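Long-range contacts in maltose/maltodextrin-binding protein (Thermus thermophilus, PDB 2GH9), which binds maltotriose, probably as the periplasmic receptor that captures maltodextrins for delivery to an ABC transporter: residues F46-P51 against A73-E77; L76-G80 against R104-L108; T130-F134 against F252-P256. All coordinates share one frame. Residues are numbered along the deposited sequence.

In the fold
Contacts 1 and 2 lie in the lobe built on the larger mixed sheet, centres about 13 Å apart. They share Leu76 and Glu77, in the loop between helices 67-72 and 85-90: contact 1 closes on this loop against helix 39-49, and contact 2 opens from it toward the start of strand 104-113. Contact 3 follows later and lies in the other lobe, by the four-stranded sheet, joining helix 131-141 to the loop after strand 247-250. Its centre is about 43 and 41 Å from those of contacts 1 and 2, across the chain's centre. Each contact is thus packing within one lobe of a periplasmic binding protein, a fold that holds its sugar in the cleft between two lobes.

Contact 1 of 3, residues F46-P51 against A73-E77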
loop_
_atom_site.group_PDB
_atom_site.type_symbol
_atom_site.label_atom_id
_atom_site.label_comp_id
_atom_site.label_asym_id
_atom_site.label_seq_id
_atom_site.Cartn_x
_atom_site.Cartn_y
_atom_site.Cartn_z
ATOM N N PHE A 46 11.676 5.897 -12.904
ATOM C CA PHE A 46 11.566 4.800 -13.871
ATOM C C PHE A 46 10.917 5.203 -15.172
ATOM O O PHE A 46 11.383 4.837 -16.248
ATOM C CB PHE A 46 10.752 3.652 -13.283
ATOM C CG PHE A 46 11.041 2.316 -13.916
ATOM C CD1 PHE A 46 12.170 1.581 -13.526
ATOM C CD2 PHE A 46 10.183 1.771 -14.854
ATOM C CE1 PHE A 46 12.425 0.330 -14.072
ATOM C CE2 PHE A 46 10.449 0.514 -15.411
ATOM C CZ PHE A 46 11.573 -0.198 -15.018
ATOM N N ILE A 47 9.803 5.911 -15.071
ATOM C CA ILE A 47 9.061 6.335 -16.270
ATOM C C ILE A 47 9.928 7.285 -17.129
ATOM O O ILE A 47 10.067 7.092 -18.344
ATOM C CB ILE A 47 7.719 7.003 -15.911
ATOM C CG1 ILE A 47 6.690 5.953 -15.470
ATOM C CG2 ILE A 47 7.186 7.788 -17.119
ATOM C CD1 ILE A 47 5.346 6.548 -15.051
ATOM N N LEU A 48 10.517 8.292 -16.491
ATOM C CA LEU A 48 11.372 9.246 -17.191
ATOM C C LEU A 48 12.712 8.635 -17.615
ATOM O O LEU A 48 13.164 8.844 -18.741
ATOM C CB LEU A 48 11.618 10.498 -16.340
ATOM C CG LEU A 48 10.447 11.438 -16.059
ATOM C CD1 LEU A 48 10.959 12.701 -15.343
ATOM C CD2 LEU A 48 9.690 11.807 -17.332
ATOM N N GLY A 49 13.346 7.877 -16.723
ATOM C CA GLY A 49 14.646 7.276 -17.023
ATOM C C GLY A 49 14.650 6.083 -17.977
ATOM O O GLY A 49 15.612 5.878 -18.704
ATOM N N ALA A 50 13.588 5.285 -17.982
ATOM C CA ALA A 50 13.621 4.013 -18.689
ATOM C C ALA A 50 13.962 4.191 -20.175
ATOM O O ALA A 50 14.896 3.556 -20.678
ATOM C CB ALA A 50 12.300 3.248 -18.511
ATOM N N PRO A 51 13.219 5.062 -20.875
ATOM C CA PRO A 51 13.450 5.237 -22.311
ATOM C C PRO A 51 14.752 5.939 -22.663
ATOM O O PRO A 51 15.120 5.955 -23.825
ATOM C CB PRO A 51 12.243 6.070 -22.775
ATOM C CG PRO A 51 11.325 6.150 -21.613
ATOM C CD PRO A 51 12.121 5.909 -20.390
ATOM N N ALA A 73 3.544 4.552 -20.630
ATOM C CA ALA A 73 4.850 5.145 -20.905
ATOM C C ALA A 73 5.755 4.161 -21.640
ATOM O O ALA A 73 6.900 4.478 -21.963
ATOM C CB ALA A 73 5.522 5.613 -19.610
ATOM N N GLY A 74 5.249 2.965 -21.879
ATOM C CA GLY A 74 5.971 1.946 -22.635
ATOM C C GLY A 74 7.116 1.327 -21.863
ATOM O O GLY A 74 7.923 0.604 -22.445
ATOM N N VAL A 75 7.181 1.560 -20.543
ATOM C CA VAL A 75 8.410 1.241 -19.801
ATOM C C VAL A 75 8.431 -0.131 -19.171
ATOM O O VAL A 75 9.468 -0.534 -18.631
ATOM C CB VAL A 75 8.752 2.321 -18.727
ATOM C CG1 VAL A 75 9.016 3.655 -19.418
ATOM C CG2 VAL A 75 7.649 2.419 -17.626
ATOM N N LEU A 76 7.306 -0.846 -19.244
ATOM C CA LEU A 76 7.163 -2.177 -18.630
ATOM C C LEU A 76 7.297 -3.272 -19.681
ATOM O O LEU A 76 6.674 -3.207 -20.736
ATOM C CB LEU A 76 5.792 -2.343 -17.947
ATOM C CG LEU A 76 5.425 -1.428 -16.763
ATOM C CD1 LEU A 76 4.112 -1.878 -16.115
ATOM C CD2 LEU A 76 6.540 -1.326 -15.752
ATOM N N GLU A 77 8.113 -4.276 -19.379
ATOM C CA GLU A 77 8.201 -5.479 -20.204
ATOM C C GLU A 77 6.998 -6.392 -19.913
ATOM O O GLU A 77 6.769 -6.805 -18.759
ATOM C CB GLU A 77 9.553 -6.189 -19.983
ATOM C CG GLU A 77 9.757 -7.539 -20.717
ATOM C CD GLU A 77 9.872 -7.434 -22.251
ATOM O OE1 GLU A 77 9.912 -6.318 -22.796
ATOM O OE2 GLU A 77 9.941 -8.491 -22.907
#
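In this lobe of the periplasmic binding protein fold, helix 39-49 belongs to the beta-alpha-beta crossover that leads from strand 32-36 to strand 58-63, and the loop after helix 67-72 packs against its C-terminal end. Val75 is the main bump. Its CA-to-CB bond points at 46-51, and its two methyls settle into a shallow hollow lined by Phe46, Ile47, Ala50 and Pro51. CG1 sinks between Ala50 and Pro51, while CG2 lies 3.8 Å from Phe46 CD2 and 4.2 Å from Ile47 CG1. The small Ala50 side chain lets the two backbones close in, to 6.0 Å between the CA atoms of Ala50 and Val75. A second, smaller bump is Ala73, whose CB touches Ile47 CG2 at 3.7 Å. Between the two bumps, Gly74 terminates helix 67-72 in a Schellman motif; its positive phi turns the chain so that Val75 can face the helix end. The Phe46 ring reaches along the loop, presenting its edge to the backbone, with CE2 3.5 Å from Val75 O, and touching Leu76 CD2 at 4.3 Å. Met70 touches Phe46, Ile47 and Leu76, extending the apolar cluster to helix 67-72. No hydrogen bond crosses between the segments, so the fit rests on shape and apolar packing. The tightest approach is Val75 CG1 to Ala50 CB, at 3.4 Å.

Contact 2 of 3, residues L76-G80 against R104-L108; sequences LEPVG and RLMGL
Met106 curls its terminal methyl against Leu76 and Pro78, with all three chi angles in the m well, which brings CE to 3.6 Å from Leu76 O, 3.8 Å from Leu76 CB and 4.0 Å from Pro78 CG. The loop runs extended from Leu76 through Pro78 (psi 121 to 132°), then bends at Val79 (phi/psi -113/-5°) into a 3-10 conformation at Gly80. Residues 104-105 are a strand that breaks at Met106 (-108/8°), passes a nearly fully extended Gly107 and resumes at Leu108. End to end, the segments run 94° apart, with the CA atoms of Pro78 and Met106 4.7 Å apart and those of Gly80 and Leu105 5.6 Å apart. This break lies near the start of strand 104-113, which pairs with 100-101 as a tight antiparallel beta hairpin before entering the large sheet of the lobe. One direct hydrogen bond joins the segments, Val79 N to Leu105 O (3.2 Å, 170°). Water 2 donates to the same Leu105 O (2.7 Å) and accepts from Gly80 N (2.8 Å). Water 1 donates to both Glu77 O (2.6 Å) and Met106 O (2.7 Å). Val79, chi1 m, sets CG2 3.6 Å from Leu108 CD2, 4.0 Å from Leu105 CD2 and 3.5 Å from Gly107 O. Glu77 directs CB away, and its carboxylate forms a salt bridge with Lys280 through OE1 and a hydrogen bond with Tyr82 OH through OE2.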
loop_
_atom_site.group_PDB
_atom_site.type_symbol
_atom_site.label_atom_id
_atom_site.label_comp_id
_atom_site.label_asym_id
_atom_site.label_seq_id
_atom_site.Cartn_x
_atom_site.Cartn_y
_atom_site.Cartn_z
ATOM N N LEU A 76 7.306 -0.846 -19.244
ATOM C CA LEU A 76 7.163 -2.177 -18.630
ATOM C C LEU A 76 7.297 -3.272 -19.681
ATOM O O LEU A 76 6.674 -3.207 -20.736
ATOM C CB LEU A 76 5.792 -2.343 -17.947
ATOM C CG LEU A 76 5.425 -1.428 -16.763
ATOM C CD1 LEU A 76 4.112 -1.878 -16.115
ATOM C CD2 LEU A 76 6.540 -1.326 -15.752
ATOM N N GLU A 77 8.113 -4.276 -19.379
ATOM C CA GLU A 77 8.201 -5.479 -20.204
ATOM C C GLU A 77 6.998 -6.392 -19.913
ATOM O O GLU A 77 6.769 -6.805 -18.759
ATOM C CB GLU A 77 9.553 -6.189 -19.983
ATOM C CG GLU A 77 9.757 -7.539 -20.717
ATOM C CD GLU A 77 9.872 -7.434 -22.251
ATOM O OE1 GLU A 77 9.912 -6.318 -22.796
ATOM O OE2 GLU A 77 9.941 -8.491 -22.907
ATOM N N PRO A 78 6.196 -6.705 -20.957
ATOM C CA PRO A 78 5.201 -7.778 -20.817
ATOM C C PRO A 78 5.875 -9.095 -20.415
ATOM O O PRO A 78 6.869 -9.483 -21.027
ATOM C CB PRO A 78 4.604 -7.886 -22.222
ATOM C CG PRO A 78 4.823 -6.546 -22.815
ATOM C CD PRO A 78 6.162 -6.111 -22.303
ATOM N N VAL A 79 5.333 -9.778 -19.401
ATOM C CA VAL A 79 6.013 -10.930 -18.818
ATOM C C VAL A 79 5.308 -12.280 -19.044
ATOM O O VAL A 79 5.848 -13.335 -18.676
ATOM C CB VAL A 79 6.305 -10.710 -17.291
ATOM C CG1 VAL A 79 7.188 -9.494 -17.101
ATOM C CG2 VAL A 79 5.007 -10.564 -16.474
ATOM N N GLY A 80 4.119 -12.244 -19.645
ATOM C CA GLY A 80 3.310 -13.443 -19.836
ATOM C C GLY A 80 4.017 -14.519 -20.637
ATOM O O GLY A 80 3.908 -15.703 -20.324
ATOM N N ARG A 104 -2.824 -7.594 -21.051
ATOM C CA ARG A 104 -1.557 -8.272 -20.856
ATOM C C ARG A 104 -1.076 -8.192 -19.419
ATOM O O ARG A 104 -1.319 -7.201 -18.718
ATOM C CB ARG A 104 -0.503 -7.647 -21.751
ATOM C CG ARG A 104 -0.868 -7.696 -23.221
ATOM C CD ARG A 104 0.329 -7.395 -24.047
ATOM N NE ARG A 104 -0.051 -6.985 -25.390
ATOM C CZ ARG A 104 0.819 -6.775 -26.375
ATOM N NH1 ARG A 104 2.131 -6.943 -26.164
ATOM N NH2 ARG A 104 0.369 -6.394 -27.572
ATOM N N LEU A 105 -0.376 -9.238 -19.002
ATOM C CA LEU A 105 0.286 -9.263 -17.703
ATOM C C LEU A 105 1.576 -8.429 -17.780
ATOM O O LEU A 105 2.465 -8.726 -18.576
ATOM C CB LEU A 105 0.581 -10.696 -17.294
ATOM C CG LEU A 105 0.973 -10.891 -15.830
ATOM C CD1 LEU A 105 -0.195 -10.624 -14.893
ATOM C CD2 LEU A 105 1.518 -12.304 -15.638
ATOM N N MET A 106 1.657 -7.383 -16.950
ATOM C CA MET A 106 2.724 -6.387 -17.021
ATOM C C MET A 106 3.750 -6.455 -15.865
ATOM O O MET A 106 4.630 -5.608 -15.740
ATOM C CB MET A 106 2.099 -4.996 -17.131
ATOM C CG MET A 106 1.139 -4.822 -18.358
ATOM S SD MET A 106 1.920 -5.314 -19.943
ATOM C CE MET A 106 3.249 -4.123 -20.061
ATOM N N GLY A 107 3.644 -7.486 -15.045
ATOM C CA GLY A 107 4.607 -7.730 -13.976
ATOM C C GLY A 107 4.241 -9.018 -13.284
ATOM O O GLY A 107 3.226 -9.632 -13.599
ATOM N N LEU A 108 5.094 -9.459 -12.376
ATOM C CA LEU A 108 4.855 -10.699 -11.630
ATOM C C LEU A 108 4.297 -10.328 -10.270
ATOM O O LEU A 108 5.038 -9.757 -9.474
ATOM C CB LEU A 108 6.147 -11.480 -11.438
ATOM C CG LEU A 108 6.937 -11.823 -12.706
ATOM C CD1 LEU A 108 8.167 -12.625 -12.319
ATOM C CD2 LEU A 108 6.064 -12.574 -13.681
HETATM O O HOH W 1 7.248 -6.125 -16.348
HETATM O O HOH W 2 2.522 -10.211 -20.787
#

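Contact 3 of 3, residues T130-F134 against F252-P256. Unlike the reference sequence in segment 252-256: Val254 (reference Ala).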
loop_
_atom_site.group_PDB
_atom_site.type_symbol
_atom_site.label_atom_id
_atom_site.label_comp_id
_atom_site.label_asym_id
_atom_site.label_seq_id
_atom_site.Cartn_x
_atom_site.Cartn_y
_atom_site.Cartn_z
ATOM N N THR A 130 -15.293 -1.584 19.278
ATOM C CA THR A 130 -16.098 -0.541 18.658
ATOM C C THR A 130 -15.292 0.756 18.588
ATOM O O THR A 130 -14.236 0.890 19.204
ATOM C CB THR A 130 -17.394 -0.247 19.501
ATOM O OG1 THR A 130 -17.015 0.234 20.802
ATOM C CG2 THR A 130 -18.260 -1.470 19.645
ATOM N N TRP A 131 -15.827 1.718 17.850
ATOM C CA TRP A 131 -15.276 3.047 17.807
ATOM C C TRP A 131 -15.158 3.656 19.200
ATOM O O TRP A 131 -14.171 4.292 19.516
ATOM C CB TRP A 131 -16.135 3.976 16.937
ATOM C CG TRP A 131 -15.763 5.404 17.168
ATOM C CD1 TRP A 131 -16.442 6.314 17.928
ATOM C CD2 TRP A 131 -14.563 6.060 16.729
ATOM N NE1 TRP A 131 -15.758 7.501 17.956
ATOM C CE2 TRP A 131 -14.602 7.371 17.232
ATOM C CE3 TRP A 131 -13.459 5.661 15.947
ATOM C CZ2 TRP A 131 -13.600 8.297 16.980
ATOM C CZ3 TRP A 131 -12.466 6.581 15.689
ATOM C CH2 TRP A 131 -12.543 7.892 16.206
ATOM N N GLU A 132 -16.187 3.474 20.015
ATOM C CA GLU A 132 -16.283 4.178 21.299
ATOM C C GLU A 132 -15.233 3.625 22.269
ATOM O O GLU A 132 -14.593 4.362 23.013
ATOM C CB GLU A 132 -17.704 4.045 21.877
ATOM C CG GLU A 132 -18.821 4.846 21.124
ATOM C CD GLU A 132 -19.227 4.288 19.746
ATOM O OE1 GLU A 132 -19.217 3.047 19.545
ATOM O OE2 GLU A 132 -19.575 5.118 18.854
ATOM N N GLU A 133 -15.062 2.313 22.229
ATOM C CA GLU A 133 -14.052 1.627 23.020
ATOM C C GLU A 133 -12.617 2.004 22.593
ATOM O O GLU A 133 -11.735 2.163 23.429
ATOM C CB GLU A 133 -14.250 0.125 22.865
ATOM C CG GLU A 133 -13.992 -0.664 24.101
ATOM C CD GLU A 133 -14.366 -2.110 23.927
ATOM O OE1 GLU A 133 -15.236 -2.588 24.678
ATOM O OE2 GLU A 133 -13.803 -2.763 23.039
ATOM N N PHE A 134 -12.411 2.138 21.283
ATOM C CA PHE A 134 -11.141 2.579 20.705
ATOM C C PHE A 134 -10.831 4.002 21.114
ATOM O O PHE A 134 -9.725 4.289 21.545
ATOM C CB PHE A 134 -11.190 2.497 19.167
ATOM C CG PHE A 134 -10.121 3.322 18.470
ATOM C CD1 PHE A 134 -8.824 2.826 18.323
ATOM C CD2 PHE A 134 -10.426 4.570 17.936
ATOM C CE1 PHE A 134 -7.848 3.580 17.691
ATOM C CE2 PHE A 134 -9.462 5.312 17.294
ATOM C CZ PHE A 134 -8.165 4.811 17.171
ATOM N N PHE A 252 -9.682 -1.548 11.434
ATOM C CA PHE A 252 -9.854 -0.278 12.085
ATOM C C PHE A 252 -11.344 -0.117 12.362
ATOM O O PHE A 252 -12.138 -0.555 11.571
ATOM C CB PHE A 252 -9.330 0.864 11.231
ATOM C CG PHE A 252 -9.137 2.134 12.009
ATOM C CD1 PHE A 252 -7.975 2.332 12.762
ATOM C CD2 PHE A 252 -10.133 3.066 12.073
ATOM C CE1 PHE A 252 -7.809 3.472 13.510
ATOM C CE2 PHE A 252 -9.968 4.221 12.819
ATOM C CZ PHE A 252 -8.816 4.418 13.542
ATOM N N PRO A 253 -11.718 0.448 13.521
ATOM C CA PRO A 253 -13.134 0.731 13.758
ATOM C C PRO A 253 -13.780 1.667 12.737
ATOM O O PRO A 253 -13.124 2.534 12.156
ATOM C CB PRO A 253 -13.165 1.360 15.159
ATOM C CG PRO A 253 -11.778 1.620 15.552
ATOM C CD PRO A 253 -10.890 0.750 14.704
ATOM N N VAL A 254 -15.074 1.461 12.521
ATOM C CA VAL A 254 -15.822 2.264 11.592
ATOM C C VAL A 254 -16.003 3.633 12.239
ATOM O O VAL A 254 -16.389 3.716 13.415
ATOM C CB VAL A 254 -17.175 1.602 11.242
ATOM C CG1 VAL A 254 -17.923 2.384 10.135
ATOM C CG2 VAL A 254 -16.934 0.189 10.797
ATOM N N PRO A 255 -15.680 4.712 11.490
ATOM C CA PRO A 255 -15.826 6.060 12.064
ATOM C C PRO A 255 -17.292 6.343 12.412
ATOM O O PRO A 255 -18.198 5.792 11.770
ATOM C CB PRO A 255 -15.355 6.990 10.943
ATOM C CG PRO A 255 -14.657 6.139 9.949
ATOM C CD PRO A 255 -15.161 4.742 10.108
ATOM N N PRO A 256 -17.524 7.199 13.415
ATOM C CA PRO A 256 -18.879 7.554 13.802
ATOM C C PRO A 256 -19.566 8.375 12.693
ATOM O O PRO A 256 -18.952 9.260 12.098
ATOM C CB PRO A 256 -18.668 8.385 15.069
ATOM C CG PRO A 256 -17.300 8.977 14.900
ATOM C CD PRO A 256 -16.507 7.923 14.200
#
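Residues 131-134 form the first turn of helix 131-141, with Thr130 as its N-cap: Thr130 OG1 accepts from Glu133 N at 3.2 Å, and Phe134 N bonds to Thr130 O at 3.0 Å. The proline-rich 252-256 segment is extended, with phi between -76 and -59° and psi between 130 and 152°, close to polyproline II geometry. The backbones come nearest at Trp131 and Pro253, whose CA atoms are 5.1 Å apart. Pro253 CB presses on Trp131 CA (3.8 Å) and Pro253 CG on Phe134 CG (3.8 Å), so this proline touches both aromatic residues. The contact lies in the lobe with the four-stranded sheet: segment 252-256 leaves its edge strand 247-250 on the way to strand 265-273 of the other lobe's sheet, and packs here against the start of the helix. Phe252 turns its edge toward the face of Phe134, T-shaped, with centroids 5.1 Å apart and planes at 67°. Phe149 meets both rings from outside the segments. Trp131 receives Pro256 over one face as a CH-pi contact, Pro256 CD standing 3.7 Å from the centroid of the five-membered ring, while Trp131 CB lies 3.5 Å from Val254 O.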